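Local coordinates for thioredoxin-like protein (Klebsiella pneumoniae subsp. pneumoniae MGH 78578, PDB 3TY1) that probably binds carbohydrate, belongs to the galactose mutarotase clan and may act as an aldose 1-epimerase, at residues 274-279 and 359-364; 210-215 and 286-291; 102-107 and 123-128; 117-122 and 192-197. All coordinates share one frame; numbering follows the deposited sequence.

Contact 1: residues 274-279 and 359-364; sequences LAAVVN and AAVEQK
Strand 274-278 brings A276 opposite V361 of helix 359-364, and the two axes come within 9.0 Å of each other at 138° between their directions. No hydrogen bond joins the segments; the contact is apolar. V361 carries the helix side. Its CG1 methyl sits anti to the backbone N (chi1 162°), beside the carbonyl carbon, and points at the strand. V361 CG1 meets A276 CB at 3.9 Å. It also lies 4.1 Å from L274 CD2, where the two side chains cross at about a right angle. The fold is a beta supersandwich, and helix 355-369 lies against the outer side of its ten-stranded antiparallel sheet. The strand alternates accordingly: L274 and A276 serve the helix, while A275 and V277 turn to the other side and touch I315 of the other large sheet. L274 CD2 reaches past V361 as far as the root of K364, with K364 CB 4.2 Å away. The K364 chain bends at chi2 (67°), and its amine runs away from the strand. E362 makes a salt bridge with R224 of the neighbouring strand 224-229. A bound methylpentanediol, probably from the crystallisation liquor, also touches the V361 side chain.

Contact 2: residues 210-215 and 286-291; sequences YHSNFG and ASIQFD. With SO4 (sulfate ion), chain L.
A286 starts the second segment, and its CB is 3.4 Å from CE1 of the F214 ring. That methyl approaches the ring obliquely. The contact lies in the buried core of a beta sandwich: strand 285-291 belongs to the ten-stranded antiparallel sheet, and strand 204-214 to the mixed sheet that faces it. The strand axes are 9.7 Å apart at closest, too far for backbone pairing, and only side chains meet. S287 points away from strand 210-214 and packs on L274 and A276. I288 comes next and points back into the core. Its CG1 is anti to the carbonyl carbon (chi1 -52°), and its extended chain carries CD1 between two residues of the other strand. I288 CD1 is 3.6 Å from S212 CB, and it lies at the edge of the F214 ring, 4.0 Å from CZ. The S212 hydroxyl next to this methyl is hydrogen-bonded to Y349 OH. Q289 NE2 is hydrogen-bonded to Q272 OE1. F290 packs on P317, and D291 makes a salt bridge with R293. On the far side of strand 210-214, H211 ND1 donates to N213 OD1 at 2.7 Å, on a lone pair and within the imidazole plane. This holds the ring's rotation, and at its other nitrogen H211 NE2 gives a 2.8 Å hydrogen bond (146°) to O3 of a sulfate, probably from the crystallisation liquor, that H136 NE2 also binds.

Contact 3: residues 102-107 and 123-128; sequences NGLGWL and GHPVTA
The pyrrolidine ring of P125 is the one ring that touches across this contact: G103 O approaches from one face, while N102 O and L104 CD2 come to its edge. G103 O lies out beyond CB and CG on that face, 3.6 Å from P125 CB. N102 O is at the CB-CG edge, 3.8 Å from P125 CG. The L104 methyl is at the next edge: L104 CD2 is 3.7 Å from P125 CG and 3.8 Å from P125 CD. The leucine and the ring cross at about a right angle. L104 CG is anti to the carbonyl carbon (chi1 -62°), which brings CD2 to the CG-CD edge of the proline. G103 has no side chain, and its CA comes within 5.5 Å of P125 CA. The aromatic rings of the segments serve other neighbours. W106 meets H136 edge-to-face, and H124 meets the F235 ring. The contact ties the turn that follows helix 100-103 to the chain leading into the small hairpin of strands 126-128 and 131-133. It lies at the periphery, near the second subunit: N102 packs on G130 and L104 on K172 of that other chain. No hydrogen bond links the two segments. The proline offers no N-H, and the carbonyls face its carbon atoms, which implies that the fit rests on shape and van der Waals contact and not on directional bonds.

Contact 4: residues 117-122 and 192-197; sequences CGYEWT and LHDVLT. With SO4 (sulfate ion), chain H.
Y119 makes the whole contact on the side of 117-122, against L196 and D194. A cis peptide bond precedes it. Its CG is anti to the carbonyl carbon (chi1 -71°), which sends the ring toward strand 192-197. Y119 CB meets L196 CD1 at 3.9 Å. The next atom, Y119 CG, is 4.0 Å from the same methyl. Further along, Y119 CD2 lies 4.0 Å from L196 CD2. The leucine thus grips the root of the ring with both methyls, and the two side chains slide past each other in opposite directions. At the tip, Y119 OH stands 3.7 Å from D194 OD2, too far for a hydrogen bond. The ring and carboxylate planes are 83° apart. Y210 OH bridges the two groups instead, bonding both Y119 OH and D194 OD2. D194 OD2 also makes a salt bridge with R116, and D194 OD1 takes the backbone N-H of E180. This buried carboxylate is therefore well satisfied, and the arginine probably stabilises its negative charge. On the other side of the strand, H193 NE2 donates to a sulfate oxygen, O4, near the ring plane. S191 OG binds the same ion, probably from the crystallisation liquor. Strand 114-119 pairs with 204-214 in the mixed sheet. Strand 189-198 runs in the ten-stranded sheet between 173-183 and 342-352, and T177 and F345 from these neighbours pack beside L196 inside the beta sandwich.

In the fold
Contacts 2 and 4 are core: both join the ten-stranded sheet to the mixed sheet, through different strands. Contacts 1 and 3 lie further out, about 18 and 19 Å from the chain centre, and their own centres are 33 Å apart. Contact 1 continues contact 2 sheetwise, since strands 272-278 and 285-291 are neighbours and pair through A275 with I288. Y210 ties contact 2 to contact 4. Strand 114-119 of contact 4 links the two segments of contact 3 along the chain. Contacts 1 and 2 meet through apolar side-chain atoms; contact 3 mixes a leucine methyl with backbone carbonyls; contact 4 adds a buried polar cluster.

Contact 1: residues 274-279 and 359-364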
loop_
_atom_site.group_PDB
_atom_site.type_symbol
_atom_site.label_atom_id
_atom_site.label_comp_id
_atom_site.label_asym_id
_atom_site.label_seq_id
_atom_site.Cartn_x
_atom_site.Cartn_y
_atom_site.Cartn_z
ATOM N N LEU A 274 -11.276 -30.350 22.502
ATOM C CA LEU A 274 -11.944 -30.577 21.221
ATOM C C LEU A 274 -13.187 -29.722 21.193
ATOM O O LEU A 274 -13.965 -29.742 22.148
ATOM C CB LEU A 274 -12.299 -32.072 21.079
ATOM C CG LEU A 274 -12.776 -32.697 19.788
ATOM C CD1 LEU A 274 -11.737 -32.516 18.692
ATOM C CD2 LEU A 274 -13.095 -34.183 19.978
ATOM N N ALA A 275 -13.358 -28.968 20.116
ATOM C CA ALA A 275 -14.547 -28.161 19.886
ATOM C C ALA A 275 -15.064 -28.441 18.485
ATOM O O ALA A 275 -14.274 -28.764 17.555
ATOM C CB ALA A 275 -14.209 -26.685 20.053
ATOM N N ALA A 276 -16.360 -28.282 18.297
ATOM C CA ALA A 276 -16.957 -28.634 16.999
ATOM C C ALA A 276 -18.275 -27.896 16.713
ATOM O O ALA A 276 -18.971 -27.455 17.641
ATOM C CB ALA A 276 -17.185 -30.162 16.955
ATOM N N VAL A 277 -18.570 -27.737 15.428
ATOM C CA VAL A 277 -19.849 -27.292 14.954
ATOM C C VAL A 277 -20.415 -28.444 14.131
ATOM O O VAL A 277 -19.726 -29.053 13.318
ATOM C CB VAL A 277 -19.809 -25.978 14.174
ATOM C CG1 VAL A 277 -18.793 -26.016 13.016
ATOM C CG2 VAL A 277 -21.218 -25.665 13.636
ATOM N N VAL A 278 -21.664 -28.787 14.402
ATOM C CA VAL A 278 -22.317 -29.890 13.733
ATOM C C VAL A 278 -23.684 -29.414 13.254
ATOM O O VAL A 278 -24.288 -28.513 13.843
ATOM C CB VAL A 278 -22.410 -31.112 14.654
ATOM C CG1 VAL A 278 -21.017 -31.514 15.167
ATOM C CG2 VAL A 278 -23.377 -30.860 15.836
ATOM N N ASN A 279 -24.148 -29.989 12.156
ATOM C CA ASN A 279 -25.439 -29.616 11.611
ATOM C C ASN A 279 -26.585 -30.162 12.493
ATOM O O ASN A 279 -26.334 -30.861 13.467
ATOM C CB ASN A 279 -25.514 -29.992 10.143
ATOM C CG ASN A 279 -25.636 -31.482 9.880
ATOM O OD1 ASN A 279 -25.522 -32.333 10.781
ATOM N ND2 ASN A 279 -25.898 -31.808 8.615
ATOM N N ALA A 359 -20.928 -38.483 16.313
ATOM C CA ALA A 359 -21.244 -39.127 17.602
ATOM C C ALA A 359 -19.964 -39.371 18.403
ATOM O O ALA A 359 -19.931 -39.118 19.619
ATOM C CB ALA A 359 -22.031 -40.426 17.386
ATOM N N ALA A 360 -18.916 -39.818 17.720
ATOM C CA ALA A 360 -17.591 -40.018 18.317
ATOM C C ALA A 360 -17.016 -38.708 18.901
ATOM O O ALA A 360 -16.454 -38.685 20.003
ATOM C CB ALA A 360 -16.605 -40.643 17.282
ATOM N N VAL A 361 -17.152 -37.617 18.160
ATOM C CA VAL A 361 -16.716 -36.302 18.660
ATOM C C VAL A 361 -17.549 -35.890 19.882
ATOM O O VAL A 361 -17.001 -35.494 20.923
ATOM C CB VAL A 361 -16.800 -35.220 17.557
ATOM C CG1 VAL A 361 -16.779 -33.803 18.139
ATOM C CG2 VAL A 361 -15.656 -35.426 16.570
ATOM N N GLU A 362 -18.864 -36.064 19.773
ATOM C CA GLU A 362 -19.766 -35.682 20.863
ATOM C C GLU A 362 -19.491 -36.501 22.144
ATOM O O GLU A 362 -19.491 -35.956 23.253
ATOM C CB GLU A 362 -21.215 -35.751 20.375
ATOM C CG GLU A 362 -22.193 -34.994 21.246
ATOM C CD GLU A 362 -23.532 -34.695 20.575
ATOM O OE1 GLU A 362 -23.705 -34.924 19.349
ATOM O OE2 GLU A 362 -24.437 -34.226 21.300
ATOM N N GLN A 363 -19.185 -37.789 21.968
ATOM C CA GLN A 363 -18.849 -38.717 23.072
ATOM C C GLN A 363 -17.499 -38.362 23.729
ATOM O O GLN A 363 -17.372 -38.414 24.961
ATOM C CB GLN A 363 -18.817 -40.194 22.589
ATOM C CG GLN A 363 -20.083 -41.057 22.830
ATOM C CD GLN A 363 -21.179 -40.998 21.730
ATOM O OE1 GLN A 363 -21.823 -39.952 21.505
ATOM N NE2 GLN A 363 -21.426 -42.155 21.083
ATOM N N LYS A 364 -16.494 -37.998 22.928
ATOM C CA LYS A 364 -15.197 -37.566 23.479
ATOM C C LYS A 364 -15.351 -36.273 24.278
ATOM O O LYS A 364 -14.782 -36.135 25.359
ATOM C CB LYS A 364 -14.133 -37.403 22.391
ATOM C CG LYS A 364 -12.714 -37.145 22.908
ATOM C CD LYS A 364 -12.084 -38.339 23.680
ATOM C CE LYS A 364 -10.928 -37.876 24.595
ATOM N NZ LYS A 364 -10.446 -38.938 25.554
#

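Contact 2: residues 210-215 and 286-291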
loop_
_atom_site.group_PDB
_atom_site.type_symbol
_atom_site.label_atom_id
_atom_site.label_comp_id
_atom_site.label_asym_id
_atom_site.label_seq_id
_atom_site.Cartn_x
_atom_site.Cartn_y
_atom_site.Cartn_z
ATOM N N TYR A 210 -6.470 -18.500 16.395
ATOM C CA TYR A 210 -6.675 -19.316 15.199
ATOM C C TYR A 210 -8.158 -19.184 14.832
ATOM O O TYR A 210 -9.019 -19.948 15.297
ATOM C CB TYR A 210 -6.233 -20.751 15.465
ATOM C CG TYR A 210 -4.728 -20.870 15.392
ATOM C CD1 TYR A 210 -3.922 -20.522 16.450
ATOM C CD2 TYR A 210 -4.111 -21.264 14.204
ATOM C CE1 TYR A 210 -2.528 -20.581 16.335
ATOM C CE2 TYR A 210 -2.793 -21.366 14.108
ATOM C CZ TYR A 210 -1.981 -21.020 15.167
ATOM O OH TYR A 210 -0.624 -21.085 15.002
ATOM N N HIS A 211 -8.451 -18.183 14.015
ATOM C CA HIS A 211 -9.797 -17.727 13.748
ATOM C C HIS A 211 -10.386 -18.628 12.666
ATOM O O HIS A 211 -10.155 -18.423 11.470
ATOM C CB HIS A 211 -9.693 -16.244 13.327
ATOM C CG HIS A 211 -10.958 -15.465 13.416
ATOM N ND1 HIS A 211 -12.117 -15.850 12.782
ATOM C CD2 HIS A 211 -11.212 -14.247 13.961
ATOM C CE1 HIS A 211 -13.034 -14.910 12.938
ATOM N NE2 HIS A 211 -12.518 -13.932 13.665
ATOM N N SER A 212 -11.131 -19.639 13.095
ATOM C CA SER A 212 -11.573 -20.729 12.206
ATOM C C SER A 212 -13.062 -20.593 11.928
ATOM O O SER A 212 -13.874 -20.583 12.869
ATOM C CB SER A 212 -11.181 -22.065 12.831
ATOM O OG SER A 212 -9.796 -22.054 13.265
ATOM N N ASN A 213 -13.441 -20.538 10.647
ATOM C CA ASN A 213 -14.752 -20.042 10.229
ATOM C C ASN A 213 -15.528 -21.033 9.392
ATOM O O ASN A 213 -15.018 -21.528 8.388
ATOM C CB ASN A 213 -14.526 -18.711 9.470
ATOM C CG ASN A 213 -13.539 -17.803 10.208
ATOM O OD1 ASN A 213 -13.732 -17.534 11.374
ATOM N ND2 ASN A 213 -12.474 -17.376 9.546
ATOM N N PHE A 214 -16.772 -21.307 9.793
ATOM C CA PHE A 214 -17.572 -22.389 9.190
ATOM C C PHE A 214 -18.947 -21.835 8.860
ATOM O O PHE A 214 -19.586 -21.224 9.709
ATOM C CB PHE A 214 -17.716 -23.581 10.168
ATOM C CG PHE A 214 -16.404 -24.089 10.691
ATOM C CD1 PHE A 214 -15.654 -25.018 9.977
ATOM C CD2 PHE A 214 -15.877 -23.582 11.874
ATOM C CE1 PHE A 214 -14.412 -25.473 10.464
ATOM C CE2 PHE A 214 -14.652 -24.001 12.339
ATOM C CZ PHE A 214 -13.911 -24.981 11.639
ATOM N N GLY A 215 -19.369 -22.007 7.611
ATOM C CA GLY A 215 -20.697 -21.566 7.170
ATOM C C GLY A 215 -21.449 -22.788 6.686
ATOM O O GLY A 215 -21.196 -23.941 7.157
ATOM N N ALA A 286 -17.521 -30.114 11.771
ATOM C CA ALA A 286 -16.078 -29.877 11.759
ATOM C C ALA A 286 -15.645 -29.771 13.171
ATOM O O ALA A 286 -16.320 -29.113 13.974
ATOM C CB ALA A 286 -15.696 -28.592 10.996
ATOM N N SER A 287 -14.512 -30.394 13.474
ATOM C CA SER A 287 -13.946 -30.367 14.829
ATOM C C SER A 287 -12.535 -29.828 14.780
ATOM O O SER A 287 -11.824 -29.987 13.761
ATOM C CB SER A 287 -13.932 -31.773 15.442
ATOM O OG SER A 287 -13.075 -32.638 14.756
ATOM N N ILE A 288 -12.166 -29.158 15.855
ATOM C CA ILE A 288 -10.842 -28.615 16.029
ATOM C C ILE A 288 -10.312 -29.132 17.336
ATOM O O ILE A 288 -10.935 -28.934 18.402
ATOM C CB ILE A 288 -10.808 -27.040 16.059
ATOM C CG1 ILE A 288 -11.524 -26.439 14.864
ATOM C CG2 ILE A 288 -9.383 -26.491 16.076
ATOM C CD1 ILE A 288 -11.648 -24.891 14.930
ATOM N N GLN A 289 -9.177 -29.797 17.272
ATOM C CA GLN A 289 -8.438 -30.191 18.456
ATOM C C GLN A 289 -7.336 -29.200 18.687
ATOM O O GLN A 289 -6.624 -28.856 17.761
ATOM C CB GLN A 289 -7.822 -31.583 18.306
ATOM C CG GLN A 289 -6.889 -32.028 19.469
ATOM C CD GLN A 289 -6.220 -33.387 19.214
ATOM O OE1 GLN A 289 -6.614 -34.121 18.313
ATOM N NE2 GLN A 289 -5.182 -33.681 19.973
ATOM N N PHE A 290 -7.155 -28.780 19.935
ATOM C CA PHE A 290 -6.056 -27.878 20.291
ATOM C C PHE A 290 -5.562 -28.178 21.686
ATOM O O PHE A 290 -6.205 -28.911 22.436
ATOM C CB PHE A 290 -6.404 -26.382 20.077
ATOM C CG PHE A 290 -7.511 -25.851 20.932
ATOM C CD1 PHE A 290 -8.828 -26.039 20.568
ATOM C CD2 PHE A 290 -7.234 -25.147 22.108
ATOM C CE1 PHE A 290 -9.876 -25.564 21.366
ATOM C CE2 PHE A 290 -8.274 -24.633 22.889
ATOM C CZ PHE A 290 -9.591 -24.835 22.505
ATOM N N ASP A 291 -4.378 -27.664 21.976
ATOM C CA ASP A 291 -3.644 -27.881 23.210
ATOM C C ASP A 291 -3.832 -26.654 24.112
ATOM O O ASP A 291 -3.363 -25.547 23.769
ATOM C CB ASP A 291 -2.167 -28.077 22.843
ATOM C CG ASP A 291 -1.300 -28.534 24.010
ATOM O OD1 ASP A 291 -1.303 -27.899 25.104
ATOM O OD2 ASP A 291 -0.607 -29.564 23.844
HETATM S S SO4 L . -14.241 -10.659 14.025
HETATM O O1 SO4 L . -14.800 -10.892 12.690
HETATM O O2 SO4 L . -15.113 -11.256 15.061
HETATM O O3 SO4 L . -12.900 -11.239 14.138
HETATM O O4 SO4 L . -14.138 -9.213 14.230
#

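Contact 3: residues 102-107 and 123-128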
loop_
_atom_site.group_PDB
_atom_site.type_symbol
_atom_site.label_atom_id
_atom_site.label_comp_id
_atom_site.label_asym_id
_atom_site.label_seq_id
_atom_site.Cartn_x
_atom_site.Cartn_y
_atom_site.Cartn_z
ATOM N N ASN A 102 -10.426 3.386 10.800
ATOM C CA ASN A 102 -10.076 3.385 12.238
ATOM C C ASN A 102 -9.588 1.995 12.714
ATOM O O ASN A 102 -10.072 1.465 13.713
ATOM C CB ASN A 102 -11.307 3.830 13.062
ATOM C CG ASN A 102 -10.991 4.110 14.519
ATOM O OD1 ASN A 102 -9.859 4.432 14.850
ATOM N ND2 ASN A 102 -12.032 4.050 15.395
ATOM N N GLY A 103 -8.668 1.407 11.955
ATOM C CA GLY A 103 -8.097 0.108 12.249
ATOM C C GLY A 103 -8.917 -1.110 11.842
ATOM O O GLY A 103 -8.645 -2.234 12.304
ATOM N N LEU A 104 -9.874 -0.914 10.957
ATOM C CA LEU A 104 -10.689 -1.999 10.446
ATOM C C LEU A 104 -10.483 -2.322 8.946
ATOM O O LEU A 104 -11.252 -3.062 8.356
ATOM C CB LEU A 104 -12.149 -1.695 10.737
ATOM C CG LEU A 104 -12.612 -1.557 12.193
ATOM C CD1 LEU A 104 -14.121 -1.039 12.219
ATOM C CD2 LEU A 104 -12.428 -2.895 12.895
ATOM N N GLY A 105 -9.406 -1.847 8.344
ATOM C CA GLY A 105 -9.100 -2.167 6.932
ATOM C C GLY A 105 -8.996 -3.655 6.656
ATOM O O GLY A 105 -9.259 -4.107 5.536
ATOM N N TRP A 106 -8.623 -4.425 7.680
ATOM C CA TRP A 106 -8.596 -5.888 7.600
ATOM C C TRP A 106 -9.925 -6.480 7.092
ATOM O O TRP A 106 -9.911 -7.536 6.467
ATOM C CB TRP A 106 -8.293 -6.411 8.997
ATOM C CG TRP A 106 -8.086 -7.827 9.223
ATOM C CD1 TRP A 106 -6.862 -8.492 9.378
ATOM C CD2 TRP A 106 -9.093 -8.790 9.507
ATOM N NE1 TRP A 106 -7.088 -9.808 9.697
ATOM C CE2 TRP A 106 -8.436 -10.020 9.800
ATOM C CE3 TRP A 106 -10.486 -8.734 9.595
ATOM C CZ2 TRP A 106 -9.140 -11.174 10.112
ATOM C CZ3 TRP A 106 -11.175 -9.892 9.912
ATOM C CH2 TRP A 106 -10.498 -11.090 10.149
ATOM N N LEU A 107 -11.052 -5.819 7.389
ATOM C CA LEU A 107 -12.355 -6.228 6.884
ATOM C C LEU A 107 -12.457 -6.272 5.343
ATOM O O LEU A 107 -13.306 -6.969 4.800
ATOM C CB LEU A 107 -13.457 -5.360 7.477
ATOM C CG LEU A 107 -13.742 -5.440 8.996
ATOM C CD1 LEU A 107 -14.790 -4.377 9.325
ATOM C CD2 LEU A 107 -14.218 -6.818 9.431
ATOM N N GLY A 123 -6.769 -9.063 18.013
ATOM C CA GLY A 123 -8.000 -8.557 18.587
ATOM C C GLY A 123 -8.535 -7.289 17.958
ATOM O O GLY A 123 -7.936 -6.733 17.020
ATOM N N HIS A 124 -9.650 -6.816 18.500
ATOM C CA HIS A 124 -10.285 -5.599 17.989
ATOM C C HIS A 124 -9.309 -4.418 18.084
ATOM O O HIS A 124 -8.437 -4.403 18.945
ATOM C CB HIS A 124 -11.549 -5.268 18.771
ATOM C CG HIS A 124 -12.662 -6.236 18.571
ATOM N ND1 HIS A 124 -13.761 -6.265 19.398
ATOM C CD2 HIS A 124 -12.852 -7.214 17.656
ATOM C CE1 HIS A 124 -14.595 -7.197 18.981
ATOM N NE2 HIS A 124 -14.071 -7.778 17.921
ATOM N N PRO A 125 -9.459 -3.416 17.205
ATOM C CA PRO A 125 -8.521 -2.297 17.198
ATOM C C PRO A 125 -8.634 -1.326 18.378
ATOM O O PRO A 125 -9.655 -1.285 19.049
ATOM C CB PRO A 125 -8.839 -1.567 15.884
ATOM C CG PRO A 125 -10.255 -1.802 15.652
ATOM C CD PRO A 125 -10.491 -3.264 16.161
ATOM N N VAL A 126 -7.544 -0.613 18.637
ATOM C CA VAL A 126 -7.488 0.418 19.673
ATOM C C VAL A 126 -6.309 1.269 19.369
ATOM O O VAL A 126 -5.307 0.769 18.843
ATOM C CB VAL A 126 -7.294 -0.173 21.122
ATOM C CG1 VAL A 126 -5.951 -0.975 21.260
ATOM C CG2 VAL A 126 -7.370 0.931 22.224
ATOM N N THR A 127 -6.420 2.559 19.673
ATOM C CA THR A 127 -5.292 3.480 19.619
ATOM C C THR A 127 -4.741 3.575 21.045
ATOM O O THR A 127 -5.428 4.011 21.931
ATOM C CB THR A 127 -5.746 4.840 19.059
ATOM O OG1 THR A 127 -6.395 4.610 17.794
ATOM C CG2 THR A 127 -4.564 5.846 18.894
ATOM N N ALA A 128 -3.514 3.128 21.247
ATOM C CA ALA A 128 -2.838 3.133 22.560
ATOM C C ALA A 128 -1.410 3.468 22.232
ATOM O O ALA A 128 -0.968 3.216 21.115
ATOM C CB ALA A 128 -2.932 1.788 23.233
#

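Contact 4: residues 117-122 and 192-197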
loop_
_atom_site.group_PDB
_atom_site.type_symbol
_atom_site.label_atom_id
_atom_site.label_comp_id
_atom_site.label_asym_id
_atom_site.label_seq_id
_atom_site.Cartn_x
_atom_site.Cartn_y
_atom_site.Cartn_z
ATOM N N CYS A 117 -4.664 -14.622 13.462
ATOM C CA CYS A 117 -4.868 -13.258 13.936
ATOM C C CYS A 117 -3.808 -13.037 15.016
ATOM O O CYS A 117 -4.008 -13.390 16.175
ATOM C CB CYS A 117 -6.265 -13.117 14.497
ATOM S SG CYS A 117 -7.550 -13.401 13.261
ATOM N N GLY A 118 -2.659 -12.539 14.580
ATOM C CA GLY A 118 -1.461 -12.434 15.425
ATOM C C GLY A 118 -0.290 -12.048 14.521
ATOM O O GLY A 118 -0.535 -11.581 13.429
ATOM N N TYR A 119 0.973 -12.223 14.927
ATOM C CA TYR A 119 1.373 -12.694 16.274
ATOM C C TYR A 119 1.853 -11.572 17.180
ATOM O O TYR A 119 1.820 -11.697 18.402
ATOM C CB TYR A 119 2.462 -13.760 16.170
ATOM C CG TYR A 119 1.958 -15.063 15.616
ATOM C CD1 TYR A 119 1.776 -15.244 14.244
ATOM C CD2 TYR A 119 1.663 -16.147 16.470
ATOM C CE1 TYR A 119 1.302 -16.443 13.734
ATOM C CE2 TYR A 119 1.206 -17.375 15.957
ATOM C CZ TYR A 119 1.010 -17.503 14.583
ATOM O OH TYR A 119 0.561 -18.688 14.048
ATOM N N GLU A 120 2.288 -10.463 16.600
ATOM C CA GLU A 120 2.772 -9.323 17.400
ATOM C C GLU A 120 1.639 -8.757 18.294
ATOM O O GLU A 120 1.875 -8.342 19.445
ATOM C CB GLU A 120 3.393 -8.265 16.482
ATOM C CG GLU A 120 4.311 -7.303 17.206
ATOM C CD GLU A 120 4.802 -6.145 16.353
ATOM O OE1 GLU A 120 5.027 -6.323 15.138
ATOM O OE2 GLU A 120 5.029 -5.055 16.926
ATOM N N TRP A 121 0.419 -8.756 17.766
ATOM C CA TRP A 121 -0.791 -8.467 18.551
ATOM C C TRP A 121 -1.994 -9.059 17.838
ATOM O O TRP A 121 -1.873 -9.541 16.710
ATOM C CB TRP A 121 -1.002 -6.962 18.818
ATOM C CG TRP A 121 -1.400 -6.209 17.645
ATOM C CD1 TRP A 121 -2.674 -5.947 17.241
ATOM C CD2 TRP A 121 -0.541 -5.674 16.653
ATOM N NE1 TRP A 121 -2.662 -5.264 16.071
ATOM C CE2 TRP A 121 -1.364 -5.099 15.666
ATOM C CE3 TRP A 121 0.848 -5.628 16.492
ATOM C CZ2 TRP A 121 -0.846 -4.477 14.516
ATOM C CZ3 TRP A 121 1.366 -5.018 15.362
ATOM C CH2 TRP A 121 0.513 -4.444 14.382
ATOM N N THR A 122 -3.149 -8.987 18.493
ATOM C CA THR A 122 -4.392 -9.502 17.950
ATOM C C THR A 122 -5.585 -8.720 18.499
ATOM O O THR A 122 -5.444 -7.819 19.310
ATOM C CB THR A 122 -4.558 -11.012 18.302
ATOM O OG1 THR A 122 -5.488 -11.598 17.406
ATOM C CG2 THR A 122 -4.996 -11.223 19.796
ATOM N N LEU A 192 -2.228 -28.516 11.725
ATOM C CA LEU A 192 -1.303 -27.402 11.716
ATOM C C LEU A 192 -0.296 -27.654 12.829
ATOM O O LEU A 192 -0.679 -28.066 13.920
ATOM C CB LEU A 192 -2.037 -26.087 12.020
ATOM C CG LEU A 192 -3.164 -25.716 11.064
ATOM C CD1 LEU A 192 -3.740 -24.322 11.466
ATOM C CD2 LEU A 192 -2.624 -25.707 9.630
ATOM N N HIS A 193 0.962 -27.347 12.551
ATOM C CA HIS A 193 2.069 -27.415 13.481
ATOM C C HIS A 193 2.913 -26.198 13.245
ATOM O O HIS A 193 3.945 -26.262 12.598
ATOM C CB HIS A 193 2.852 -28.704 13.281
ATOM C CG HIS A 193 2.041 -29.914 13.591
ATOM N ND1 HIS A 193 1.750 -30.297 14.885
ATOM C CD2 HIS A 193 1.379 -30.775 12.785
ATOM C CE1 HIS A 193 0.984 -31.373 14.855
ATOM N NE2 HIS A 193 0.760 -31.694 13.594
ATOM N N ASP A 194 2.424 -25.060 13.725
ATOM C CA ASP A 194 3.107 -23.803 13.560
ATOM C C ASP A 194 4.112 -23.627 14.693
ATOM O O ASP A 194 3.878 -24.100 15.821
ATOM C CB ASP A 194 2.125 -22.594 13.559
ATOM C CG ASP A 194 1.030 -22.700 12.520
ATOM O OD1 ASP A 194 1.203 -23.398 11.473
ATOM O OD2 ASP A 194 -0.044 -22.090 12.766
ATOM N N VAL A 195 5.205 -22.922 14.403
ATOM C CA VAL A 195 6.214 -22.591 15.397
ATOM C C VAL A 195 6.552 -21.093 15.303
ATOM O O VAL A 195 7.093 -20.635 14.307
ATOM C CB VAL A 195 7.527 -23.418 15.239
ATOM C CG1 VAL A 195 8.515 -23.070 16.380
ATOM C CG2 VAL A 195 7.251 -24.936 15.198
ATOM N N LEU A 196 6.189 -20.339 16.330
ATOM C CA LEU A 196 6.536 -18.923 16.444
ATOM C C LEU A 196 7.897 -18.872 17.127
ATOM O O LEU A 196 8.090 -19.544 18.167
ATOM C CB LEU A 196 5.519 -18.202 17.317
ATOM C CG LEU A 196 5.808 -16.753 17.728
ATOM C CD1 LEU A 196 5.738 -15.827 16.542
ATOM C CD2 LEU A 196 4.851 -16.334 18.796
ATOM N N THR A 197 8.825 -18.112 16.562
ATOM C CA THR A 197 10.135 -17.911 17.173
ATOM C C THR A 197 10.455 -16.433 17.311
ATOM O O THR A 197 10.238 -15.631 16.392
ATOM C CB THR A 197 11.260 -18.616 16.400
ATOM O OG1 THR A 197 10.956 -20.005 16.314
ATOM C CG2 THR A 197 12.601 -18.470 17.084
HETATM S S SO4 H . 0.037 -35.081 12.951
HETATM O O1 SO4 H . -1.042 -36.002 12.580
HETATM O O2 SO4 H . 0.955 -35.677 13.917
HETATM O O3 SO4 H . 0.795 -34.745 11.751
HETATM O O4 SO4 H . -0.537 -33.879 13.569
#